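Long-range contact in uncharacterized protein (Bacteroides ovatus, PDB 4IRT), which is of unknown function but may be a neuraminidase, an enzyme that would cleave sialic acids from glycans: residues Q4-C15 / I398-N409. Numbering follows the deposited sequence. Where two conformers were deposited one is given.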
loop_
_atom_site.group_PDB
_atom_site.type_symbol
_atom_site.label_atom_id
_atom_site.label_comp_id
_atom_site.label_asym_id
_atom_site.label_seq_id
_atom_site.Cartn_x
_atom_site.Cartn_y
_atom_site.Cartn_z
ATOM N N GLN A 4 -10.926 18.637 -11.127
ATOM C CA GLN A 4 -10.544 17.253 -10.674
ATOM C C GLN A 4 -11.554 16.216 -11.138
ATOM O O GLN A 4 -12.653 16.100 -10.559
ATOM C CB GLN A 4 -10.415 17.189 -9.144
ATOM C CG GLN A 4 -9.302 18.064 -8.564
ATOM C CD GLN A 4 -7.903 17.611 -8.982
ATOM O OE1 GLN A 4 -7.724 16.513 -9.512
ATOM N NE2 GLN A 4 -6.906 18.468 -8.753
ATOM N N HIS A 5 -11.126 15.377 -12.080
ATOM C CA HIS A 5 -12.046 14.566 -12.861
ATOM C C HIS A 5 -12.291 13.176 -12.275
ATOM O O HIS A 5 -11.370 12.393 -12.056
ATOM C CB HIS A 5 -11.530 14.454 -14.292
ATOM C CG HIS A 5 -12.514 13.844 -15.227
ATOM N ND1 HIS A 5 -13.681 14.481 -15.585
ATOM C CD2 HIS A 5 -12.516 12.655 -15.871
ATOM C CE1 HIS A 5 -14.363 13.712 -16.418
ATOM N NE2 HIS A 5 -13.671 12.603 -16.615
ATOM N N LEU A 6 -13.552 12.880 -12.035
ATOM C CA LEU A 6 -13.956 11.606 -11.472
ATOM C C LEU A 6 -14.602 10.742 -12.543
ATOM O O LEU A 6 -15.514 11.181 -13.248
ATOM C CB LEU A 6 -14.971 11.831 -10.359
ATOM C CG LEU A 6 -14.533 12.441 -9.027
ATOM C CD1 LEU A 6 -15.801 12.827 -8.250
ATOM C CD2 LEU A 6 -13.674 11.493 -8.241
ATOM N N VAL A 7 -14.103 9.518 -12.669
ATOM C CA VAL A 7 -14.597 8.570 -13.628
ATOM C C VAL A 7 -15.372 7.486 -12.870
ATOM O O VAL A 7 -14.806 6.755 -12.035
ATOM C CB VAL A 7 -13.447 7.928 -14.396
ATOM C CG1 VAL A 7 -14.015 6.916 -15.369
ATOM C CG2 VAL A 7 -12.630 9.003 -15.101
ATOM N N GLU A 8 -16.669 7.407 -13.105
ATOM C CA GLU A 8 -17.457 6.383 -12.434
ATOM C C GLU A 8 -17.018 4.984 -12.859
ATOM O O GLU A 8 -16.746 4.733 -14.056
ATOM C CB GLU A 8 -18.928 6.558 -12.730
ATOM C CG GLU A 8 -19.581 7.732 -12.045
ATOM C CD GLU A 8 -21.094 7.749 -12.230
ATOM O OE1 GLU A 8 -21.600 6.995 -13.069
ATOM O OE2 GLU A 8 -21.770 8.520 -11.530
ATOM N N VAL A 9 -16.954 4.082 -11.874
ATOM C CA VAL A 9 -16.731 2.677 -12.123
ATOM C C VAL A 9 -18.016 1.889 -11.850
ATOM O O VAL A 9 -18.709 1.420 -12.783
ATOM C CB VAL A 9 -15.577 2.122 -11.260
ATOM C CG1 VAL A 9 -15.381 0.648 -11.562
ATOM C CG2 VAL A 9 -14.305 2.905 -11.477
ATOM N N GLY A 10 -18.363 1.784 -10.575
ATOM C CA GLY A 10 -19.565 1.081 -10.152
ATOM C C GLY A 10 -19.714 1.130 -8.639
ATOM O O GLY A 10 -18.777 1.418 -7.938
ATOM N N LYS A 11 -20.904 0.834 -8.142
ATOM C CA LYS A 11 -21.133 0.859 -6.712
ATOM C C LYS A 11 -20.472 -0.349 -6.064
ATOM O O LYS A 11 -20.449 -1.446 -6.642
ATOM C CB LYS A 11 -22.619 0.895 -6.421
ATOM C CG LYS A 11 -23.231 2.216 -6.846
ATOM C CD LYS A 11 -24.695 2.342 -6.489
ATOM C CE LYS A 11 -25.178 3.771 -6.764
ATOM N NZ LYS A 11 -26.614 4.017 -6.395
ATOM N N GLY A 12 -19.954 -0.134 -4.865
ATOM C CA GLY A 12 -19.263 -1.177 -4.123
ATOM C C GLY A 12 -19.631 -1.153 -2.670
ATOM O O GLY A 12 -20.222 -0.191 -2.191
ATOM N N TYR A 13 -19.305 -2.232 -1.968
ATOM C CA TYR A 13 -19.550 -2.306 -0.534
ATOM C C TYR A 13 -18.967 -1.101 0.200
ATOM O O TYR A 13 -17.817 -0.773 -0.040
ATOM C CB TYR A 13 -18.868 -3.542 0.016
ATOM C CG TYR A 13 -19.256 -3.904 1.416
ATOM C CD1 TYR A 13 -20.529 -4.374 1.709
ATOM C CD2 TYR A 13 -18.329 -3.816 2.456
ATOM C CE1 TYR A 13 -20.888 -4.725 3.005
ATOM C CE2 TYR A 13 -18.679 -4.173 3.757
ATOM C CZ TYR A 13 -19.957 -4.626 4.018
ATOM O OH TYR A 13 -20.288 -4.999 5.296
ATOM N N SER A 14 -19.746 -0.495 1.105
ATOM C CA SER A 14 -19.312 0.676 1.877
ATOM C C SER A 14 -19.483 0.563 3.392
ATOM O O SER A 14 -19.194 1.518 4.134
ATOM C CB SER A 14 -20.051 1.943 1.369
ATOM O OG SER A 14 -19.603 2.297 0.068
ATOM N N CYS A 15 -19.947 -0.580 3.885
ATOM C CA CYS A 15 -20.248 -0.681 5.316
ATOM C C CYS A 15 -18.991 -0.808 6.180
ATOM O O CYS A 15 -19.036 -0.517 7.383
ATOM C CB CYS A 15 -21.182 -1.854 5.598
ATOM S SG CYS A 15 -22.824 -1.711 4.839
ATOM N N ILE A 398 -25.269 0.683 5.329
ATOM C CA ILE A 398 -25.508 1.732 4.344
ATOM C C ILE A 398 -25.457 1.174 2.920
ATOM O O ILE A 398 -24.861 0.122 2.632
ATOM C CB ILE A 398 -24.541 2.923 4.512
ATOM C CG1 ILE A 398 -23.085 2.490 4.270
ATOM C CG2 ILE A 398 -24.710 3.526 5.908
ATOM C CD1 ILE A 398 -22.175 3.675 3.998
ATOM N N GLU A 399 -26.071 1.916 2.017
ATOM C CA GLU A 399 -26.080 1.562 0.616
ATOM C C GLU A 399 -24.691 1.601 0.040
ATOM O O GLU A 399 -23.857 2.403 0.463
ATOM C CB GLU A 399 -26.949 2.511 -0.172
ATOM C CG GLU A 399 -28.418 2.361 0.106
ATOM C CD GLU A 399 -29.195 3.058 -0.970
ATOM O OE1 GLU A 399 -29.328 4.280 -0.866
ATOM O OE2 GLU A 399 -29.590 2.375 -1.953
ATOM N N PRO A 400 -24.417 0.715 -0.929
ATOM C CA PRO A 400 -23.115 0.753 -1.537
ATOM C C PRO A 400 -22.921 2.117 -2.253
ATOM O O PRO A 400 -23.852 2.617 -2.897
ATOM C CB PRO A 400 -23.148 -0.440 -2.517
ATOM C CG PRO A 400 -24.604 -0.583 -2.860
ATOM C CD PRO A 400 -25.318 -0.265 -1.571
ATOM N N GLN A 401 -21.744 2.707 -2.080
ATOM C CA GLN A 401 -21.385 4.004 -2.657
ATOM C C GLN A 401 -20.543 3.828 -3.936
ATOM O O GLN A 401 -19.808 2.820 -4.130
ATOM C CB GLN A 401 -20.635 4.882 -1.620
ATOM C CG GLN A 401 -21.394 5.081 -0.299
ATOM C CD GLN A 401 -22.715 5.834 -0.471
ATOM O OE1 GLN A 401 -23.841 5.300 -0.207
ATOM N NE2 GLN A 401 -22.614 7.029 -0.973
HETATM N N MSE A 402 -20.641 4.811 -4.817
HETATM C CA MSE A 402 -19.950 4.738 -6.116
HETATM C C MSE A 402 -18.467 4.706 -5.932
HETATM O O MSE A 402 -17.927 5.467 -5.147
HETATM C CB MSE A 402 -20.352 5.972 -6.912
HETATM C CG MSE A 402 -19.693 6.086 -8.268
HETATM SE SE MSE A 402 -20.177 4.643 -9.457
HETATM C CE MSE A 402 -22.051 5.158 -9.701
ATOM N N ILE A 403 -17.809 3.810 -6.665
ATOM C CA ILE A 403 -16.344 3.794 -6.796
ATOM C C ILE A 403 -15.989 4.614 -8.033
ATOM O O ILE A 403 -16.647 4.511 -9.099
ATOM C CB ILE A 403 -15.798 2.376 -6.935
ATOM C CG1 ILE A 403 -16.026 1.598 -5.625
ATOM C CG2 ILE A 403 -14.325 2.385 -7.269
ATOM C CD1 ILE A 403 -15.966 0.092 -5.827
ATOM N N TYR A 404 -15.001 5.476 -7.864
ATOM C CA TYR A 404 -14.460 6.275 -8.976
ATOM C C TYR A 404 -12.986 6.043 -9.163
ATOM O O TYR A 404 -12.266 5.707 -8.199
ATOM C CB TYR A 404 -14.583 7.754 -8.666
ATOM C CG TYR A 404 -15.964 8.235 -8.300
ATOM C CD1 TYR A 404 -16.400 8.215 -6.986
ATOM C CD2 TYR A 404 -16.816 8.747 -9.267
ATOM C CE1 TYR A 404 -17.675 8.670 -6.651
ATOM C CE2 TYR A 404 -18.081 9.220 -8.952
ATOM C CZ TYR A 404 -18.498 9.186 -7.635
ATOM O OH TYR A 404 -19.753 9.633 -7.326
ATOM N N VAL A 405 -12.500 6.294 -10.375
ATOM C CA VAL A 405 -11.094 6.610 -10.515
ATOM C C VAL A 405 -10.991 8.131 -10.600
ATOM O O VAL A 405 -11.594 8.769 -11.488
ATOM C CB VAL A 405 -10.467 5.919 -11.740
ATOM C CG1 VAL A 405 -9.039 6.403 -11.939
ATOM C CG2 VAL A 405 -10.526 4.415 -11.579
ATOM N N LEU A 406 -10.253 8.708 -9.666
ATOM C CA LEU A 406 -10.018 10.123 -9.672
ATOM C C LEU A 406 -8.733 10.386 -10.444
ATOM O O LEU A 406 -7.615 9.967 -10.033
ATOM C CB LEU A 406 -9.960 10.652 -8.239
ATOM C CG LEU A 406 -10.070 12.174 -8.051
ATOM C CD1 LEU A 406 -10.261 12.509 -6.579
ATOM C CD2 LEU A 406 -8.830 12.881 -8.559
ATOM N N GLU A 407 -8.903 11.050 -11.581
ATOM C CA GLU A 407 -7.797 11.387 -12.470
ATOM C C GLU A 407 -7.324 12.778 -12.063
ATOM O O GLU A 407 -7.991 13.778 -12.308
ATOM C CB GLU A 407 -8.275 11.362 -13.924
ATOM C CG GLU A 407 -8.891 10.032 -14.342
ATOM C CD GLU A 407 -9.275 9.959 -15.820
ATOM O OE1 GLU A 407 -9.682 10.997 -16.405
ATOM O OE2 GLU A 407 -9.167 8.855 -16.393
ATOM N N THR A 408 -6.180 12.836 -11.415
ATOM C CA THR A 408 -5.773 14.058 -10.746
ATOM C C THR A 408 -5.142 15.020 -11.735
ATOM O O THR A 408 -4.285 14.631 -12.536
ATOM C CB THR A 408 -4.739 13.800 -9.646
ATOM O OG1 THR A 408 -3.524 13.365 -10.255
ATOM C CG2 THR A 408 -5.233 12.766 -8.650
ATOM N N ASN A 409 -5.581 16.275 -11.679
ATOM C CA ASN A 409 -4.936 17.351 -12.398
ATOM C C ASN A 409 -3.803 17.889 -11.504
ATOM O O ASN A 409 -4.053 18.317 -10.359
ATOM C CB ASN A 409 -5.961 18.449 -12.692
ATOM C CG ASN A 409 -5.405 19.567 -13.549
ATOM O OD1 ASN A 409 -4.207 19.628 -13.841
ATOM N ND2 ASN A 409 -6.287 20.475 -13.952
HETATM O O HOH W 1 -21.884 9.015 -8.732
HETATM O O HOH W 2 -26.916 2.118 -3.883
HETATM O O HOH W 3 -25.018 4.893 -3.673
HETATM O O HOH W 4 -22.585 -1.055 1.412
#
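Ser14 OG takes a hydrogen bond from Gln401 N at 3.1 Å and is bonded as well to His386 O, so this small hydroxyl pins the incoming chain of 398-409 to the loop that follows strand 381-385. Its torsion places OG anti to the carbonyl carbon (chi1 -69°), which turns the oxygen toward that amide, while Ser14 CB rests against Ile398 CD1. From there the chains run antiparallel. Val7 and Val405 exchange a pair of backbone bonds, and their branched side chains suit the buried middle of this face, where Val9 CG2 also meets Val405 CG2 at 4.1 Å and strand 34-40 packs against Val9, Ile403 and Val405. A classic beta bulge sets two residues, Val9 and Gly10, opposite the single Ile403: Val9 N bonds to Ile403 O at 2.8 Å, and Ile403 N returns a bond to Gly10 O. The other face mixes polar and apolar side chains. The Tyr404 ring is sandwiched off-centre between Met402 CG and Leu6 CD1, and Glu8 lies alongside it, its carboxylate plane 54° from the ring; one water joins Glu8 OE2 to Tyr404 OH. Met402, present as selenomethionine, folds back at chi2 and chi3, setting SE 3.6 Å from Gly10 N and CE against the Glu8 carboxylate. Toward the termini, Glu407 OE1 comes to the edge of the His5 ring, 3.3 Å from CD2; both polar ends have stronger partners outside the pair, Glu407 OE2 in a salt bridge with Arg51 and His5 NE2 on Glu56. In one of two conformers, Gln4 OE1 accepts from Asn409 N at 3.1 Å and NE2 gives to Asn409 O. Joining an N-terminal strand to the C-terminal one within a single sheet, with 381-385 on the far side of 401-407, is the "Velcro" closure characteristic of beta-propellers.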